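PDB 3K50: putative S41 protease from Bacteroides fragilis NCTC 9343, which probably acts as a serine peptidase of family S41, carrying a PDZ domain beside its ClpP/crotonase-like peptidase fold. Local coordinates for residues Y74-T79 / A92-V97; A106-G111 / L138-Y143. All coordinates share one frame; numbering follows the deposited sequence.

Contact 1: residues Y74-T79 / A92-V97; sequences YGFDYT and ALISYV. With GOL (glycerol), chain C.
The carbonyl oxygen of Leu93 is gripped by two donors. Thr79 N binds Leu93 O at 3.0 Å, and a water donates to the same Leu93 O at 2.7 Å. That water also bonds Thr79 OG1. The two segments are neighbouring strands of an antiparallel beta hairpin in the PDZ domain. Leu93 N returns a bond to Thr79 O, which completes a hydrogen-bonded pair. Further on, the register slips. One residue, Asp77, faces two, Ser95 and Tyr96, between the pairs Tyr78-Ile94 and Phe76-Val97. This is a beta bulge, and the backbone angles of Ser95 (-106°/-19°) agree with the classic type. Ser95 N bonds Asp77 O at 2.9 Å, with the donor above the carbonyl plane. Asp77 N bonds Tyr96 O. One face carries Phe76, Tyr78, Ile94 and Val97. With Phe76 CG between the backbone N and the carbonyl carbon (chi1 70°), the side chain crosses that of Ile94 at about a right angle, and Phe76 CD2 is 4.0 Å from Ile94 CG1. Ala103 and Ile114 also pack on Phe76. Nearby, Tyr78 CD2 rests on Ala92 CB, and the Tyr78 hydroxyl bonds Glu127. A glycerol, probably from the crystallisation liquor, lies by Asp77 and Ser95. Its O1 bonds Asp77 OD2 only weakly, whereas its O2 is 2.8 Å from Ser95 OG in a hydrogen bond that either could donate.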
loop_
_atom_site.group_PDB
_atom_site.type_symbol
_atom_site.label_atom_id
_atom_site.label_comp_id
_atom_site.label_asym_id
_atom_site.label_seq_id
_atom_site.Cartn_x
_atom_site.Cartn_y
_atom_site.Cartn_z
ATOM N N TYR A 74 7.992 2.912 -16.610
ATOM C CA TYR A 74 8.343 4.344 -16.701
ATOM C C TYR A 74 8.402 5.025 -15.311
ATOM O O TYR A 74 8.986 6.094 -15.157
ATOM C CB TYR A 74 7.345 5.058 -17.595
ATOM C CG TYR A 74 7.486 4.778 -19.094
ATOM C CD1 TYR A 74 8.647 5.133 -19.799
ATOM C CD2 TYR A 74 6.437 4.245 -19.800
ATOM C CE1 TYR A 74 8.766 4.888 -21.195
ATOM C CE2 TYR A 74 6.509 4.040 -21.179
ATOM C CZ TYR A 74 7.665 4.358 -21.865
ATOM O OH TYR A 74 7.685 4.136 -23.197
ATOM N N GLY A 75 7.782 4.398 -14.323
ATOM C CA GLY A 75 7.820 4.853 -12.954
ATOM C C GLY A 75 6.628 5.696 -12.540
ATOM O O GLY A 75 6.754 6.485 -11.593
ATOM N N PHE A 76 5.478 5.589 -13.219
ATOM C CA PHE A 76 4.291 6.324 -12.737
ATOM C C PHE A 76 3.019 5.500 -12.762
ATOM O O PHE A 76 2.880 4.594 -13.566
ATOM C CB PHE A 76 4.068 7.609 -13.508
ATOM C CG PHE A 76 3.609 7.395 -14.964
ATOM C CD1 PHE A 76 4.523 7.152 -15.957
ATOM C CD2 PHE A 76 2.253 7.453 -15.299
ATOM C CE1 PHE A 76 4.115 6.962 -17.267
ATOM C CE2 PHE A 76 1.843 7.231 -16.588
ATOM C CZ PHE A 76 2.779 7.003 -17.575
ATOM N N ASP A 77 2.106 5.812 -11.853
ATOM C CA ASP A 77 0.768 5.221 -11.857
ATOM C C ASP A 77 -0.204 6.265 -12.318
ATOM O O ASP A 77 0.032 7.460 -12.146
ATOM C CB ASP A 77 0.335 4.740 -10.468
ATOM C CG ASP A 77 1.108 3.537 -9.998
ATOM O OD1 ASP A 77 1.640 2.817 -10.885
ATOM O OD2 ASP A 77 1.205 3.331 -8.747
ATOM N N TYR A 78 -1.337 5.819 -12.853
ATOM C CA TYR A 78 -2.307 6.725 -13.411
ATOM C C TYR A 78 -3.748 6.218 -13.392
ATOM O O TYR A 78 -3.987 5.085 -13.084
ATOM C CB TYR A 78 -1.951 6.953 -14.879
ATOM C CG TYR A 78 -2.129 5.693 -15.696
ATOM C CD1 TYR A 78 -1.105 4.758 -15.781
ATOM C CD2 TYR A 78 -3.324 5.412 -16.343
ATOM C CE1 TYR A 78 -1.243 3.606 -16.489
ATOM C CE2 TYR A 78 -3.488 4.236 -17.042
ATOM C CZ TYR A 78 -2.430 3.338 -17.120
ATOM O OH TYR A 78 -2.551 2.161 -17.817
ATOM N N THR A 79 -4.673 7.074 -13.806
ATOM C CA THR A 79 -6.078 6.732 -13.989
ATOM C C THR A 79 -6.521 7.423 -15.226
ATOM O O THR A 79 -6.233 8.611 -15.392
ATOM C CB THR A 79 -6.983 7.317 -12.918
ATOM O OG1 THR A 79 -6.512 6.934 -11.627
ATOM C CG2 THR A 79 -8.451 6.838 -13.132
ATOM N N ALA A 92 -4.615 10.664 -19.062
ATOM C CA ALA A 92 -4.106 9.895 -17.931
ATOM C C ALA A 92 -3.646 10.806 -16.760
ATOM O O ALA A 92 -2.635 11.511 -16.869
ATOM C CB ALA A 92 -2.965 8.959 -18.371
ATOM N N LEU A 93 -4.387 10.780 -15.655
ATOM C CA LEU A 93 -4.077 11.566 -14.474
ATOM C C LEU A 93 -3.031 10.822 -13.642
ATOM O O LEU A 93 -3.298 9.716 -13.177
ATOM C CB LEU A 93 -5.341 11.806 -13.614
ATOM C CG LEU A 93 -5.143 12.513 -12.276
ATOM C CD1 LEU A 93 -4.422 13.829 -12.481
ATOM C CD2 LEU A 93 -6.470 12.764 -11.513
ATOM N N ILE A 94 -1.864 11.446 -13.424
ATOM C CA ILE A 94 -0.781 10.787 -12.668
ATOM C C ILE A 94 -1.065 10.813 -11.168
ATOM O O ILE A 94 -1.303 11.882 -10.612
ATOM C CB ILE A 94 0.599 11.407 -13.017
ATOM C CG1 ILE A 94 0.899 11.130 -14.496
ATOM C CG2 ILE A 94 1.684 10.822 -12.102
ATOM C CD1 ILE A 94 2.151 11.837 -15.065
ATOM N N SER A 95 -0.999 9.644 -10.516
ATOM C CA SER A 95 -1.267 9.491 -9.120
ATOM C C SER A 95 -0.010 9.262 -8.246
ATOM O O SER A 95 -0.086 9.430 -7.069
ATOM C CB SER A 95 -2.167 8.257 -8.915
ATOM O OG SER A 95 -1.519 7.072 -9.448
ATOM N N TYR A 96 1.110 8.848 -8.825
ATOM C CA TYR A 96 2.309 8.478 -8.072
ATOM C C TYR A 96 3.473 8.457 -9.067
ATOM O O TYR A 96 3.306 7.972 -10.229
ATOM C CB TYR A 96 2.104 7.093 -7.468
ATOM C CG TYR A 96 3.147 6.655 -6.473
ATOM C CD1 TYR A 96 4.226 5.975 -6.878
ATOM C CD2 TYR A 96 2.970 6.838 -5.097
ATOM C CE1 TYR A 96 5.180 5.533 -5.983
ATOM C CE2 TYR A 96 3.886 6.386 -4.207
ATOM C CZ TYR A 96 5.000 5.732 -4.662
ATOM O OH TYR A 96 5.970 5.274 -3.800
ATOM N N VAL A 97 4.613 9.034 -8.674
ATOM C CA VAL A 97 5.833 9.009 -9.497
ATOM C C VAL A 97 6.945 8.408 -8.645
ATOM O O VAL A 97 7.218 8.894 -7.524
ATOM C CB VAL A 97 6.211 10.432 -9.951
ATOM C CG1 VAL A 97 7.593 10.477 -10.673
ATOM C CG2 VAL A 97 5.123 10.963 -10.857
HETATM C C1 GOL C . -2.574 3.652 -8.125
HETATM O O1 GOL C . -1.602 4.133 -7.212
HETATM C C2 GOL C . -3.448 4.841 -8.563
HETATM O O2 GOL C . -3.450 5.053 -9.978
HETATM C C3 GOL C . -4.863 4.696 -7.987
HETATM O O3 GOL C . -5.668 5.822 -8.239
HETATM O O HOH W 1 -5.049 9.075 -11.159
#

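Contact 2: residues A106-G111 / L138-Y143; sequences AGLQRG and LQIGVY
Leu108 meets two side chains of strand 138-143, Leu138 and Ile140, with a different methyl for each. Its CD1 goes to Leu138, its CD2 to Ile140. The side chains of Leu108 and Leu138 cross at about a right angle and touch methyl to methyl, with Leu108 CD1 4.2 Å from Leu138 CD1. Against Ile140 the crossing is oblique. Leu108 CD2 packs 3.8 Å from Ile140 CG1. The 3.3 Å between Leu108 CD2 and Ile140 CD1 is shorter than usual for two carbons and is doubtful. Leu108 CB does not aim at the strand, but with CG anti to the carbonyl carbon, beside the backbone N (chi1 -64°), the end of the side chain comes nearer to it. Leu138 and Ile140 start out toward the loop. Met165 of strand 154-165 and Met117 of strand 113-117 also pack on Leu138. No direct hydrogen bond joins the two segments. At the other end a water bridges them. It donates to Gly111 O at 2.8 Å and accepts from Tyr143 N at 2.9 Å. Gly107 closes helix 102-105 in a Schellman motif with positive phi (87°), and the chain then turns into the loop that bears Leu108. A short helix, a Gly-Leu-x-x-Gly loop and a following strand, with the leucine packed on the antiparallel sheet, are typical of PDZ domains.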
loop_
_atom_site.group_PDB
_atom_site.type_symbol
_atom_site.label_atom_id
_atom_site.label_comp_id
_atom_site.label_asym_id
_atom_site.label_seq_id
_atom_site.Cartn_x
_atom_site.Cartn_y
_atom_site.Cartn_z
ATOM N N ALA A 106 11.389 13.145 -16.590
ATOM C CA ALA A 106 10.564 13.863 -17.558
ATOM C C ALA A 106 9.934 15.143 -16.995
ATOM O O ALA A 106 9.311 15.902 -17.757
ATOM C CB ALA A 106 9.471 12.962 -18.059
ATOM N N GLY A 107 10.045 15.344 -15.677
ATOM C CA GLY A 107 9.475 16.500 -14.965
ATOM C C GLY A 107 8.033 16.253 -14.538
ATOM O O GLY A 107 7.279 17.192 -14.276
ATOM N N LEU A 108 7.632 14.988 -14.454
ATOM C CA LEU A 108 6.242 14.669 -14.156
ATOM C C LEU A 108 6.003 14.598 -12.656
ATOM O O LEU A 108 6.891 14.247 -11.869
ATOM C CB LEU A 108 5.815 13.380 -14.849
ATOM C CG LEU A 108 5.775 13.272 -16.381
ATOM C CD1 LEU A 108 5.489 11.838 -16.756
ATOM C CD2 LEU A 108 4.731 14.202 -16.962
ATOM N N GLN A 109 4.777 14.932 -12.274
ATOM C CA GLN A 109 4.370 14.960 -10.893
ATOM C C GLN A 109 2.947 14.494 -10.770
ATOM O O GLN A 109 2.170 14.614 -11.710
ATOM C CB GLN A 109 4.361 16.411 -10.371
ATOM C CG GLN A 109 5.665 17.119 -10.350
ATOM C CD GLN A 109 5.560 18.420 -9.623
ATOM O OE1 GLN A 109 5.317 18.454 -8.409
ATOM N NE2 GLN A 109 5.715 19.495 -10.350
ATOM N N ARG A 110 2.591 14.021 -9.603
ATOM C CA ARG A 110 1.192 13.746 -9.290
ATOM C C ARG A 110 0.338 14.993 -9.546
ATOM O O ARG A 110 0.692 16.098 -9.088
ATOM C CB ARG A 110 1.111 13.304 -7.824
ATOM C CG ARG A 110 -0.301 13.157 -7.326
ATOM C CD ARG A 110 -0.321 12.734 -5.916
ATOM N NE ARG A 110 -1.698 12.867 -5.330
ATOM C CZ ARG A 110 -2.565 11.877 -5.248
ATOM N NH1 ARG A 110 -2.246 10.686 -5.695
ATOM N NH2 ARG A 110 -3.745 12.055 -4.720
ATOM N N GLY A 111 -0.772 14.835 -10.280
ATOM C CA GLY A 111 -1.642 15.943 -10.672
ATOM C C GLY A 111 -1.435 16.336 -12.132
ATOM O O GLY A 111 -2.247 17.024 -12.719
ATOM N N LEU A 138 5.619 13.552 -24.837
ATOM C CA LEU A 138 4.322 13.684 -24.197
ATOM C C LEU A 138 3.770 15.098 -24.207
ATOM O O LEU A 138 4.527 16.054 -24.022
ATOM C CB LEU A 138 4.452 13.241 -22.727
ATOM C CG LEU A 138 5.062 11.867 -22.405
ATOM C CD1 LEU A 138 5.065 11.572 -20.880
ATOM C CD2 LEU A 138 4.382 10.700 -23.173
ATOM N N GLN A 139 2.471 15.241 -24.463
ATOM C CA GLN A 139 1.775 16.507 -24.213
ATOM C C GLN A 139 1.191 16.323 -22.802
ATOM O O GLN A 139 0.575 15.318 -22.533
ATOM C CB GLN A 139 0.665 16.798 -25.217
ATOM C CG GLN A 139 -0.036 18.137 -24.975
ATOM C CD GLN A 139 -1.068 18.480 -26.043
ATOM O OE1 GLN A 139 -2.029 17.747 -26.253
ATOM N NE2 GLN A 139 -0.872 19.624 -26.712
ATOM N N ILE A 140 1.405 17.297 -21.930
ATOM C CA ILE A 140 1.018 17.245 -20.539
ATOM C C ILE A 140 0.013 18.349 -20.250
ATOM O O ILE A 140 0.121 19.447 -20.835
ATOM C CB ILE A 140 2.282 17.481 -19.616
ATOM C CG1 ILE A 140 3.319 16.355 -19.785
ATOM C CG2 ILE A 140 1.938 17.619 -18.104
ATOM C CD1 ILE A 140 2.806 15.013 -19.540
ATOM N N GLY A 141 -0.947 18.078 -19.358
ATOM C CA GLY A 141 -1.943 19.084 -18.966
ATOM C C GLY A 141 -2.145 19.148 -17.462
ATOM O O GLY A 141 -1.497 18.414 -16.731
ATOM N N VAL A 142 -3.044 20.045 -17.024
ATOM C CA VAL A 142 -3.462 20.177 -15.632
ATOM C C VAL A 142 -4.954 20.463 -15.606
ATOM O O VAL A 142 -5.517 20.926 -16.602
ATOM C CB VAL A 142 -2.735 21.298 -14.892
ATOM C CG1 VAL A 142 -1.252 20.963 -14.744
ATOM C CG2 VAL A 142 -2.945 22.643 -15.610
ATOM N N TYR A 143 -5.621 20.090 -14.524
ATOM C CA TYR A 143 -7.042 20.377 -14.379
ATOM C C TYR A 143 -7.164 21.839 -13.966
ATOM O O TYR A 143 -6.517 22.272 -13.009
ATOM C CB TYR A 143 -7.687 19.489 -13.334
ATOM C CG TYR A 143 -9.175 19.663 -13.177
ATOM C CD1 TYR A 143 -10.079 19.036 -14.050
ATOM C CD2 TYR A 143 -9.699 20.416 -12.129
ATOM C CE1 TYR A 143 -11.483 19.189 -13.896
ATOM C CE2 TYR A 143 -11.091 20.569 -11.963
ATOM C CZ TYR A 143 -11.979 19.952 -12.861
ATOM O OH TYR A 143 -13.353 20.119 -12.680
HETATM O O HOH W 2 -4.601 18.493 -12.368
#

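Overall arrangement
Both contacts reach the same five-stranded antiparallel sheet: contact 1 pairs two of its strands, and contact 2 sets loop 106-111 against strand 136-146. Their centres are about 9 Å apart. Strand 113-117 lies between strands 90-97 and 136-146, and loop 106-111 leads into it. The two contacts touch directly. Gly111 N is 3.0 Å from Ile94 O, and Arg110 NH1 is 2.9 Å from Ser95 O; both are probable hydrogen bonds. Ile94 CD1 packs 3.7 Å from Leu108 CD1, which extends the apolar face of the hairpin to Leu138 and Ile140. Arg110 also forms a salt bridge with Glu372 and a cation-pi contact with Tyr379. The glycerol belongs to contact 1 and marks no established substrate site.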